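Local coordinates for pyridoxamine 5'-phosphate oxidase (Burkholderia, PDB 4HMX), which catalyses FMN-dependent oxidations in the terminal steps of phenazine antibiotic biosynthesis, passing electrons from partly reduced phenazine precursors to O2, at the WUB/FMN site. Sequence-based numbering; all coordinates share one arbitrary frame. Chains: chain A/B, Pyridoxamine 5'-phosphate oxidase.

The WUB/FMN site. Residues chain A 103, 110, 188, 196, 198; chain B 48, 66-69, 81-83, 86-88, 132, 136, 145-146, 175. With WUB ((1R,10aS)-1,2,10,10a-tetrahydrophenazine-1-carboxylic acid), chain C; FMN (flavin mononucleotide), chain D.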
loop_
_atom_site.group_PDB
_atom_site.type_symbol
_atom_site.label_atom_id
_atom_site.label_comp_id
_atom_site.label_asym_id
_atom_site.label_seq_id
_atom_site.Cartn_x
_atom_site.Cartn_y
_atom_site.Cartn_z
ATOM N N TYR A 103 -5.894 -2.770 -4.168
ATOM C CA TYR A 103 -7.187 -2.567 -3.478
ATOM C C TYR A 103 -8.134 -1.908 -4.466
ATOM O O TYR A 103 -7.845 -0.830 -4.968
ATOM C CB TYR A 103 -7.060 -1.794 -2.183
ATOM C CG TYR A 103 -8.423 -1.455 -1.574
ATOM C CD1 TYR A 103 -9.387 -2.437 -1.421
ATOM C CD2 TYR A 103 -8.728 -0.165 -1.171
ATOM C CE1 TYR A 103 -10.625 -2.131 -0.896
ATOM C CE2 TYR A 103 -9.981 0.161 -0.620
ATOM C CZ TYR A 103 -10.919 -0.837 -0.496
ATOM O OH TYR A 103 -12.162 -0.587 0.013
ATOM N N GLN A 110 -9.085 -6.950 -2.142
ATOM C CA GLN A 110 -7.648 -6.688 -1.999
ATOM C C GLN A 110 -6.883 -7.892 -2.426
ATOM O O GLN A 110 -7.331 -9.017 -2.219
ATOM C CB GLN A 110 -7.172 -6.456 -0.549
ATOM C CG GLN A 110 -7.873 -5.546 0.277
ATOM C CD GLN A 110 -7.224 -5.579 1.720
ATOM O OE1 GLN A 110 -6.087 -5.152 1.910
ATOM N NE2 GLN A 110 -7.966 -6.078 2.689
ATOM N N TRP A 188 -8.650 -11.107 -0.580
ATOM C CA TRP A 188 -9.623 -10.645 0.408
ATOM C C TRP A 188 -10.816 -10.093 -0.386
ATOM O O TRP A 188 -10.656 -9.303 -1.324
ATOM C CB TRP A 188 -8.988 -9.529 1.243
ATOM C CG TRP A 188 -9.817 -8.965 2.385
ATOM C CD1 TRP A 188 -9.714 -9.269 3.741
ATOM C CD2 TRP A 188 -10.791 -7.924 2.291
ATOM N NE1 TRP A 188 -10.593 -8.497 4.469
ATOM C CE2 TRP A 188 -11.258 -7.663 3.610
ATOM C CE3 TRP A 188 -11.316 -7.185 1.224
ATOM C CZ2 TRP A 188 -12.218 -6.701 3.880
ATOM C CZ3 TRP A 188 -12.271 -6.231 1.499
ATOM C CH2 TRP A 188 -12.701 -5.992 2.833
ATOM N N HIS A 196 -15.590 -11.444 6.108
ATOM C CA HIS A 196 -14.874 -11.297 4.853
ATOM C C HIS A 196 -14.207 -12.590 4.448
ATOM O O HIS A 196 -13.805 -13.365 5.295
ATOM C CB HIS A 196 -13.830 -10.167 4.996
ATOM C CG HIS A 196 -14.417 -8.920 5.551
ATOM N ND1 HIS A 196 -15.519 -8.352 4.963
ATOM C CD2 HIS A 196 -14.103 -8.141 6.616
ATOM C CE1 HIS A 196 -15.858 -7.258 5.624
ATOM N NE2 HIS A 196 -15.017 -7.110 6.636
ATOM N N ARG A 198 -11.225 -14.548 3.047
ATOM C CA ARG A 198 -9.781 -14.412 3.014
ATOM C C ARG A 198 -9.159 -15.752 2.639
ATOM O O ARG A 198 -9.326 -16.748 3.344
ATOM C CB ARG A 198 -9.252 -14.013 4.392
ATOM C CG ARG A 198 -9.861 -12.739 4.987
ATOM C CD ARG A 198 -9.163 -12.260 6.235
ATOM N NE ARG A 198 -7.738 -11.996 5.999
ATOM C CZ ARG A 198 -6.829 -11.773 6.957
ATOM N NH1 ARG A 198 -7.166 -11.787 8.236
ATOM N NH2 ARG A 198 -5.583 -11.547 6.635
ATOM N N GLU B 48 -13.059 6.805 -0.475
ATOM C CA GLU B 48 -12.279 6.115 0.594
ATOM C C GLU B 48 -10.859 6.702 0.715
ATOM O O GLU B 48 -9.846 5.992 0.562
ATOM C CB GLU B 48 -12.197 4.597 0.402
ATOM C CG GLU B 48 -13.545 3.910 0.525
ATOM C CD GLU B 48 -13.465 2.382 0.390
ATOM O OE1 GLU B 48 -12.505 1.769 0.944
ATOM O OE2 GLU B 48 -14.389 1.832 -0.253
ATOM N N ARG B 66 -1.606 -4.696 3.998
ATOM C CA ARG B 66 -3.053 -4.797 3.957
ATOM C C ARG B 66 -3.621 -3.394 4.103
ATOM O O ARG B 66 -2.936 -2.478 4.601
ATOM C CB ARG B 66 -3.592 -5.643 5.101
ATOM C CG ARG B 66 -3.525 -5.030 6.547
ATOM C CD ARG B 66 -2.145 -4.793 7.019
ATOM N NE ARG B 66 -1.421 -6.039 7.218
ATOM C CZ ARG B 66 -0.130 -6.174 7.474
ATOM N NH1 ARG B 66 0.715 -5.145 7.398
ATOM N NH2 ARG B 66 0.324 -7.393 7.784
ATOM N N VAL B 67 -4.886 -3.235 3.734
ATOM C CA VAL B 67 -5.539 -1.960 3.883
ATOM C C VAL B 67 -6.047 -1.843 5.327
ATOM O O VAL B 67 -6.602 -2.786 5.877
ATOM C CB VAL B 67 -6.724 -1.853 2.932
ATOM C CG1 VAL B 67 -7.510 -0.547 3.168
ATOM C CG2 VAL B 67 -6.240 -1.912 1.434
ATOM N N ILE B 68 -5.845 -0.653 5.880
ATOM C CA ILE B 68 -6.427 -0.219 7.143
ATOM C C ILE B 68 -7.128 1.105 6.884
ATOM O O ILE B 68 -6.533 2.019 6.278
ATOM C CB ILE B 68 -5.258 0.047 8.133
ATOM C CG1 ILE B 68 -4.570 -1.272 8.389
ATOM C CG2 ILE B 68 -5.712 0.796 9.280
ATOM C CD1 ILE B 68 -5.400 -2.225 9.122
ATOM N N ALA B 69 -8.341 1.271 7.381
ATOM C CA ALA B 69 -8.959 2.577 7.353
ATOM C C ALA B 69 -8.723 3.244 8.697
ATOM O O ALA B 69 -9.290 2.844 9.708
ATOM C CB ALA B 69 -10.470 2.477 7.013
ATOM N N CYS B 81 -7.030 0.997 14.599
ATOM C CA CYS B 81 -7.339 -0.168 15.425
ATOM C C CYS B 81 -7.141 -1.471 14.683
ATOM O O CYS B 81 -7.402 -1.536 13.466
ATOM C CB CYS B 81 -8.796 -0.135 15.876
ATOM S SG CYS B 81 -9.116 1.244 16.931
ATOM N N THR B 82 -6.759 -2.529 15.415
ATOM C CA THR B 82 -6.629 -3.827 14.805
ATOM C C THR B 82 -6.586 -4.872 15.917
ATOM O O THR B 82 -6.742 -4.533 17.095
ATOM C CB THR B 82 -5.365 -3.911 13.951
ATOM O OG1 THR B 82 -5.436 -5.089 13.131
ATOM C CG2 THR B 82 -4.108 -3.945 14.781
ATOM N N HIS B 83 -6.431 -6.127 15.559
ATOM C CA HIS B 83 -6.213 -7.187 16.565
ATOM C C HIS B 83 -4.695 -7.350 16.790
ATOM O O HIS B 83 -3.943 -7.520 15.860
ATOM C CB HIS B 83 -6.807 -8.517 16.140
ATOM C CG HIS B 83 -8.290 -8.499 16.020
ATOM N ND1 HIS B 83 -9.080 -9.572 16.340
ATOM C CD2 HIS B 83 -9.127 -7.544 15.552
ATOM C CE1 HIS B 83 -10.353 -9.263 16.162
ATOM N NE2 HIS B 83 -10.412 -8.046 15.642
ATOM N N SER B 86 -3.270 -10.420 15.236
ATOM C CA SER B 86 -3.223 -10.599 13.803
ATOM C C SER B 86 -1.777 -10.625 13.304
ATOM O O SER B 86 -0.837 -10.429 14.042
ATOM C CB SER B 86 -3.943 -9.454 13.116
ATOM O OG SER B 86 -3.291 -8.194 13.305
ATOM N N ARG B 87 -1.609 -10.851 12.019
ATOM C CA ARG B 87 -0.281 -10.859 11.450
ATOM C C ARG B 87 0.378 -9.483 11.612
ATOM O O ARG B 87 1.522 -9.384 12.047
ATOM C CB ARG B 87 -0.328 -11.297 9.971
ATOM C CG ARG B 87 1.071 -11.143 9.247
ATOM C CD ARG B 87 1.114 -11.792 7.873
ATOM N NE ARG B 87 0.489 -13.150 7.860
ATOM C CZ ARG B 87 1.093 -14.323 8.178
ATOM N NH1 ARG B 87 2.365 -14.394 8.527
ATOM N NH2 ARG B 87 0.418 -15.465 8.125
ATOM N N LYS B 88 -0.341 -8.412 11.309
ATOM C CA LYS B 88 0.261 -7.083 11.434
ATOM C C LYS B 88 0.626 -6.797 12.912
ATOM O O LYS B 88 1.622 -6.151 13.224
ATOM C CB LYS B 88 -0.649 -5.981 10.869
ATOM C CG LYS B 88 -1.717 -5.449 11.839
ATOM C CD LYS B 88 -2.765 -4.629 11.106
ATOM C CE LYS B 88 -3.688 -5.489 10.212
ATOM N NZ LYS B 88 -4.287 -6.632 10.948
ATOM N N ARG B 132 -17.561 1.975 18.320
ATOM C CA ARG B 132 -18.029 1.057 17.279
ATOM C C ARG B 132 -19.429 0.500 17.571
ATOM O O ARG B 132 -19.899 0.569 18.694
ATOM C CB ARG B 132 -17.061 -0.117 17.122
ATOM C CG ARG B 132 -15.554 0.249 17.067
ATOM C CD ARG B 132 -15.266 1.197 15.947
ATOM N NE ARG B 132 -15.507 0.598 14.632
ATOM C CZ ARG B 132 -14.541 0.106 13.848
ATOM N NH1 ARG B 132 -13.261 0.127 14.271
ATOM N NH2 ARG B 132 -14.841 -0.399 12.633
ATOM N N MET B 136 -20.287 -4.706 14.885
ATOM C CA MET B 136 -18.841 -4.710 14.786
ATOM C C MET B 136 -18.241 -5.393 16.021
ATOM O O MET B 136 -17.285 -6.179 15.905
ATOM C CB MET B 136 -18.291 -3.286 14.656
ATOM C CG MET B 136 -16.740 -3.241 14.601
ATOM S SD MET B 136 -15.888 -3.463 16.240
ATOM C CE MET B 136 -14.165 -3.227 15.783
ATOM N N GLN B 145 -8.602 -12.397 14.364
ATOM C CA GLN B 145 -8.187 -11.917 13.042
ATOM C C GLN B 145 -6.886 -12.586 12.598
ATOM O O GLN B 145 -5.896 -12.598 13.343
ATOM C CB GLN B 145 -8.002 -10.413 13.091
ATOM C CG GLN B 145 -7.692 -9.762 11.781
ATOM C CD GLN B 145 -7.571 -8.253 11.948
ATOM O OE1 GLN B 145 -6.634 -7.760 12.583
ATOM N NE2 GLN B 145 -8.552 -7.515 11.409
ATOM N N SER B 146 -6.924 -13.149 11.390
ATOM C CA SER B 146 -5.773 -13.727 10.671
ATOM C C SER B 146 -5.397 -15.157 11.116
ATOM O O SER B 146 -4.513 -15.783 10.505
ATOM C CB SER B 146 -4.561 -12.829 10.719
ATOM O OG SER B 146 -4.953 -11.510 10.367
ATOM N N PHE B 175 -8.128 -6.414 20.997
ATOM C CA PHE B 175 -8.581 -5.273 20.198
ATOM C C PHE B 175 -7.890 -4.042 20.726
ATOM O O PHE B 175 -8.112 -3.647 21.860
ATOM C CB PHE B 175 -10.111 -5.097 20.240
ATOM C CG PHE B 175 -10.596 -3.945 19.412
ATOM C CD1 PHE B 175 -10.648 -2.690 19.968
ATOM C CD2 PHE B 175 -11.052 -4.125 18.118
ATOM C CE1 PHE B 175 -11.062 -1.615 19.224
ATOM C CE2 PHE B 175 -11.491 -3.028 17.330
ATOM C CZ PHE B 175 -11.497 -1.791 17.879
HETATM O O01 WUB C . -14.804 -0.763 9.101
HETATM C C02 WUB C . -13.931 -0.576 8.146
HETATM O O03 WUB C . -13.620 0.373 7.322
HETATM C C04 WUB C . -13.055 -1.800 7.918
HETATM C C05 WUB C . -13.553 -2.565 6.690
HETATM C C06 WUB C . -13.168 -4.017 6.494
HETATM C C07 WUB C . -12.643 -4.779 7.519
HETATM C C08 WUB C . -12.431 -4.145 8.843
HETATM N N09 WUB C . -11.874 -4.870 9.858
HETATM C C10 WUB C . -11.588 -4.325 11.154
HETATM C C11 WUB C . -11.045 -5.123 12.196
HETATM C C12 WUB C . -10.676 -4.516 13.445
HETATM C C13 WUB C . -10.847 -3.143 13.673
HETATM C C14 WUB C . -11.356 -2.359 12.635
HETATM C C15 WUB C . -11.729 -2.986 11.351
HETATM N N16 WUB C . -12.231 -2.174 10.265
HETATM C C17 WUB C . -12.961 -2.731 9.124
HETATM N N1 FMN D . -8.355 -4.391 9.477
HETATM C C2 FMN D . -8.091 -3.901 10.736
HETATM O O2 FMN D . -7.616 -4.642 11.641
HETATM N N3 FMN D . -8.378 -2.583 11.017
HETATM C C4 FMN D . -8.912 -1.712 10.090
HETATM O O4 FMN D . -9.113 -0.527 10.412
HETATM C C4A FMN D . -9.215 -2.220 8.819
HETATM N N5 FMN D . -9.746 -1.418 7.827
HETATM C C5A FMN D . -9.946 -1.920 6.564
HETATM C C6 FMN D . -10.443 -1.077 5.587
HETATM C C7 FMN D . -10.640 -1.495 4.305
HETATM C C7M FMN D . -11.230 -0.514 3.317
HETATM C C8 FMN D . -10.353 -2.826 4.008
HETATM C C8M FMN D . -10.553 -3.327 2.620
HETATM C C9 FMN D . -9.839 -3.690 4.997
HETATM C C9A FMN D . -9.643 -3.236 6.269
HETATM N N10 FMN D . -9.155 -4.066 7.275
HETATM C C10 FMN D . -8.921 -3.550 8.520
HETATM C "C1'" FMN D . -8.809 -5.508 7.038
HETATM C "C2'" FMN D . -7.328 -5.648 6.653
HETATM O "O2'" FMN D . -7.164 -5.259 5.300
HETATM C "C3'" FMN D . -6.811 -7.086 6.881
HETATM O "O3'" FMN D . -7.643 -8.026 6.212
HETATM C "C4'" FMN D . -6.760 -7.454 8.359
HETATM O "O4'" FMN D . -6.475 -6.353 9.218
HETATM C "C5'" FMN D . -5.803 -8.600 8.578
HETATM O "O5'" FMN D . -4.506 -8.209 8.178
HETATM P P FMN D . -3.210 -9.093 8.599
HETATM O O1P FMN D . -2.880 -8.706 10.027
HETATM O O2P FMN D . -3.648 -10.580 8.428
HETATM O O3P FMN D . -2.170 -8.661 7.568
HETATM O O HOH W 1 -10.157 -8.977 7.262
HETATM O O HOH W 2 -8.617 1.436 12.151
HETATM O O HOH W 3 -2.242 -12.646 7.354
#
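FMN lies almost wholly buried between the two subunits of PhzG, with tetrahydrophenazine-1-carboxylic acid (WUB) lying over one flavin face. B:Lys88, near the start of helix 87-95, can be followed outward. Its backbone N meets phosphate oxygen O1P in a nearly straight bond (167° at H). CB lies alongside that oxygen and also covers the centre of one face of the B:Arg66 guanidinium. CG takes the crowded position between backbone N and carbonyl carbon (chi1 85°), CD continues anti to CA, and bends at chi3 and chi4 turn the tip toward the phosphate and ribityl chain. There B:Lys88 NZ ends 2.7 Å from FMN O1P. B:Lys88 NZ also donates to the ribityl hydroxyl FMN O4' at 2.8 Å, with B:Thr82 OG1 and B:Ser86 OG accepting from it too; the amine thus ties phosphate and ribityl chain to these neighbouring hydroxyls. Folded at chi2 and chi3, B:Arg66 presents its guanidinium side-on, NE and NH2 both gripping O3P in plane. From the other subunit, A:Arg198 NH2 reaches FMN O2P at 2.8 Å. NH1 of the same flat group holds B:Ser146 OG, itself 2.5 Å from FMN O2P. This cluster of basic groups probably stabilises the negative phosphate. At the pyrimidine edge, FMN N3 donates to B:Cys81 O at 2.8 Å, and carbonyl O2 accepts from B:Thr82 OG1 and B:Gln145 NE2. B:Ala69 N stands 3.1 Å from FMN N5, a hydrogen bond to the redox locus. B:Ile68 CD1 packs beneath the pyrimidine ring, on the face away from WUB, and A:Trp188 lays its six-membered ring over methyl C8M. WUB is poorly ordered: A:His196 NE2 approaches WUB C07 at 3.4 Å, and B:Arg132, also poorly ordered, makes a long salt bridge from NH2 to WUB carboxylate O01 (3.6 Å). The site anchors the flavin at its phosphate, ribityl chain and pyrimidine edge and places the tricyclic ligand over it, which would suit hydride transfer from a reduced phenazine precursor.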